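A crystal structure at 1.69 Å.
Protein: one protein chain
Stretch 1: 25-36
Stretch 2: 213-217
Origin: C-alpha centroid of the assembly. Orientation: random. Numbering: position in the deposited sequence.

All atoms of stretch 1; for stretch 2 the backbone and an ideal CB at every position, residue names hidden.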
# COMPACT_ATOMS: atom_id res chain seq x y z
N ARG A 25 -7.13 15.51 20.66
CA ARG A 25 -7.55 16.00 19.33
C ARG A 25 -8.46 15.06 18.57
O ARG A 25 -9.43 15.47 17.94
CB ARG A 25 -6.33 16.33 18.45
CG ARG A 25 -6.63 17.27 17.29
CD ARG A 25 -5.44 17.36 16.36
NE ARG A 25 -5.49 16.19 15.51
CZ ARG A 25 -4.47 15.40 15.15
NH1 ARG A 25 -3.24 15.62 15.54
NH2 ARG A 25 -4.73 14.36 14.35
N LEU A 26 -8.14 13.77 18.62
CA LEU A 26 -8.84 12.75 17.82
C LEU A 26 -10.27 12.38 18.25
O LEU A 26 -11.15 12.24 17.46
CB LEU A 26 -7.95 11.50 17.78
CG LEU A 26 -6.61 11.66 17.05
CD1 LEU A 26 -5.71 10.46 17.25
CD2 LEU A 26 -6.81 11.90 15.55
N ILE A 27 -10.51 12.30 19.54
CA ILE A 27 -11.79 11.92 20.03
C ILE A 27 -12.32 13.08 20.87
O ILE A 27 -11.66 13.46 21.82
CB ILE A 27 -11.68 10.60 20.83
CG1 ILE A 27 -11.11 9.51 19.87
CG2 ILE A 27 -13.05 10.19 21.38
CD1 ILE A 27 -11.37 8.06 20.30
N LYS A 28 -13.47 13.62 20.47
CA LYS A 28 -14.16 14.73 21.16
C LYS A 28 -14.85 14.20 22.42
O LYS A 28 -15.51 13.18 22.34
CB LYS A 28 -15.27 15.30 20.25
CG LYS A 28 -14.83 15.90 18.92
CD LYS A 28 -13.78 16.99 19.07
CE LYS A 28 -13.25 17.50 17.72
NZ LYS A 28 -11.80 17.22 17.51
N SER A 29 -14.78 14.93 23.55
CA SER A 29 -15.40 14.48 24.83
C SER A 29 -16.81 13.99 24.73
O SER A 29 -17.20 13.00 25.34
CB SER A 29 -15.37 15.61 25.87
OG SER A 29 -14.11 15.57 26.47
N GLU A 30 -17.60 14.73 24.00
CA GLU A 30 -19.00 14.34 23.65
C GLU A 30 -19.16 13.02 22.89
O GLU A 30 -20.29 12.50 22.76
CB GLU A 30 -19.67 15.44 22.81
CG GLU A 30 -18.85 15.90 21.62
CD GLU A 30 -17.90 17.05 21.94
OE1 GLU A 30 -17.30 17.06 23.05
OE2 GLU A 30 -17.72 17.92 21.07
N ASN A 31 -18.08 12.52 22.30
CA ASN A 31 -18.17 11.24 21.58
C ASN A 31 -17.59 10.03 22.34
O ASN A 31 -17.69 8.90 21.84
CB ASN A 31 -17.52 11.40 20.21
CG ASN A 31 -18.33 12.29 19.25
OD1 ASN A 31 -19.57 12.37 19.30
ND2 ASN A 31 -17.61 12.95 18.37
N VAL A 32 -17.07 10.25 23.56
CA VAL A 32 -16.39 9.23 24.30
C VAL A 32 -17.29 8.04 24.62
O VAL A 32 -16.82 6.89 24.55
CB VAL A 32 -15.73 9.79 25.59
CG1 VAL A 32 -15.41 8.70 26.59
CG2 VAL A 32 -14.48 10.59 25.23
N LYS A 33 -18.55 8.30 24.94
CA LYS A 33 -19.47 7.22 25.29
C LYS A 33 -19.77 6.36 24.09
O LYS A 33 -19.70 5.17 24.17
CB LYS A 33 -20.78 7.74 25.89
CG LYS A 33 -20.65 8.20 27.33
CD LYS A 33 -22.01 8.32 28.01
CE LYS A 33 -22.06 9.45 29.04
NZ LYS A 33 -21.01 9.27 30.09
N GLN A 34 -20.18 7.00 23.00
CA GLN A 34 -20.37 6.40 21.67
C GLN A 34 -19.16 5.61 21.12
O GLN A 34 -19.37 4.56 20.51
CB GLN A 34 -20.68 7.51 20.68
CG GLN A 34 -22.14 7.93 20.63
CD GLN A 34 -22.35 9.23 19.84
OE1 GLN A 34 -21.39 9.95 19.51
NE2 GLN A 34 -23.60 9.51 19.51
N VAL A 35 -17.96 6.15 21.27
CA VAL A 35 -16.75 5.45 20.86
C VAL A 35 -16.56 4.15 21.68
O VAL A 35 -16.37 3.07 21.12
CB VAL A 35 -15.49 6.31 20.98
CG1 VAL A 35 -14.29 5.43 20.65
CG2 VAL A 35 -15.57 7.52 20.01
N THR A 36 -16.62 4.27 23.01
CA THR A 36 -16.65 3.11 23.88
C THR A 36 -17.71 2.08 23.48
O THR A 36 -17.37 0.91 23.40
CB THR A 36 -16.86 3.57 25.33
OG1 THR A 36 -15.83 4.51 25.64
CG2 THR A 36 -16.78 2.35 26.29
N UNK A 213 -14.46 6.42 12.48
CA UNK A 213 -14.05 5.57 13.57
C UNK A 213 -13.93 6.37 14.88
O UNK A 213 -14.39 5.94 15.93
CB UNK A 213 -12.72 4.89 13.23
N UNK A 214 -13.30 7.52 14.83
CA UNK A 214 -13.11 8.34 16.01
C UNK A 214 -14.39 8.97 16.54
O UNK A 214 -14.40 9.54 17.65
CB UNK A 214 -12.09 9.44 15.70
N UNK A 215 -15.45 8.91 15.75
CA UNK A 215 -16.75 9.42 16.21
C UNK A 215 -17.70 8.35 16.73
O UNK A 215 -18.79 8.69 17.13
CB UNK A 215 -17.44 10.17 15.07
N UNK A 216 -17.29 7.08 16.67
CA UNK A 216 -18.06 5.99 17.17
C UNK A 216 -18.92 5.32 16.15
O UNK A 216 -19.80 4.59 16.51
CB UNK A 216 -18.93 6.47 18.33
N UNK A 217 -18.58 5.48 14.87
CA UNK A 217 -19.38 4.99 13.77
C UNK A 217 -18.41 4.25 12.76
O UNK A 217 -18.54 4.43 11.57
CB UNK A 217 -20.13 6.14 13.10

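Position 213 lies in the last turn of a helix, and its CA-to-CB bond runs sideways to stretch 1, with nothing of that stretch within 5.5 Å of the ideal CB. Stretch 1 sets almost no condition here, so any residue at home in a helix would do. The deposited residue is Ile 213, whose side chain leads away; its backbone O accepts the bond from the N of 216 (3.2 Å) that helps close the helix.

Position 214 offers the side chain the most to pack against. CA-to-CB points sideways, but the ideal CB sits 3.4 Å from Leu 26 O and 4.3 Å from Ile 27 CG1, so a side chain leaving here passes along the end of the helix that closes at Leu 26, with the aliphatic side chains of Leu 26 and Ile 27 beside it. Leucine, methionine or an aromatic residue would suit; a flat ring could use the side of Leu 26 as a lid. The residue is Phe 214, with chi1 in the m well. Leu 26 CB stands over one face of its ring, 4.2 Å from the centroid and only 3° off the normal, a CH-pi contact, while Leu 26 CD2 meets Phe 214 CE2 at 3.8 Å. Ile 27 CG1 adds an apolar contact to Phe 214 CD1 at 4.0 Å. The backbone is used as well: Val 35 CG2 lies 3.3 Å from Phe 214 O, and water 1 donates to that oxygen (2.8 Å) while accepting from Lys 28 N (3.1 Å), joining two backbones that share no direct hydrogen bond.

Position 215 points its CA-to-CB bond away, though the ideal CB is near the end of the Asn 31 side chain, whose amide leaves room for polar company. Polar or charged residues of moderate length would fit, and the choice is loose. It is Glu 215, whose aliphatic CG passes beside the Asn 31 side-chain amide.

Position 216 has phi/psi of 94/21, and its ideal CB points toward stretch 1, 2.9 Å from Gln 34 C and 3.1 Å from Val 35 N. Both the clash and the positive phi, which would jam a CB against the preceding carbonyl O, call for glycine. Gly 216 ends the helix in a Schellman motif and lets the backbones close in, its CA 4.0 Å from Val 35 CA. Water 2 donates to Gln 34 O (2.6 Å) and, weakly, to Gly 216 O (3.4 Å).

Position 217 turns sideways, with no atom of stretch 1 within 5.5 Å of the ideal CB, so many residues are compatible. Asp 217 bonds through its carboxylate elsewhere in the structure.

Stretch 2, residues 213-217: IFEGD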
# COMPACT_ATOMS: atom_id res chain seq x y z
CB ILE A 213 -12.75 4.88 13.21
CG1 ILE A 213 -12.95 3.99 11.96
CG2 ILE A 213 -12.15 4.16 14.40
CD1 ILE A 213 -11.64 3.42 11.46
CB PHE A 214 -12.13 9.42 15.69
CG PHE A 214 -10.73 8.91 15.44
CD1 PHE A 214 -10.16 7.97 16.25
CD2 PHE A 214 -10.00 9.38 14.35
CE1 PHE A 214 -8.82 7.56 16.03
CE2 PHE A 214 -8.73 8.97 14.12
CZ PHE A 214 -8.11 8.07 14.95
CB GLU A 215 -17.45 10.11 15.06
CG GLU A 215 -16.81 11.43 14.73
CD GLU A 215 -17.51 12.13 13.59
OE1 GLU A 215 -18.17 11.43 12.79
OE2 GLU A 215 -17.34 13.37 13.49
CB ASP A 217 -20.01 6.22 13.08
CG ASP A 217 -21.01 5.90 12.00
OD1 ASP A 217 -21.64 4.81 12.00
OD2 ASP A 217 -21.21 6.79 11.10
O HOH W 1 -14.85 12.30 18.06
O HOH W 2 -21.64 4.18 19.36
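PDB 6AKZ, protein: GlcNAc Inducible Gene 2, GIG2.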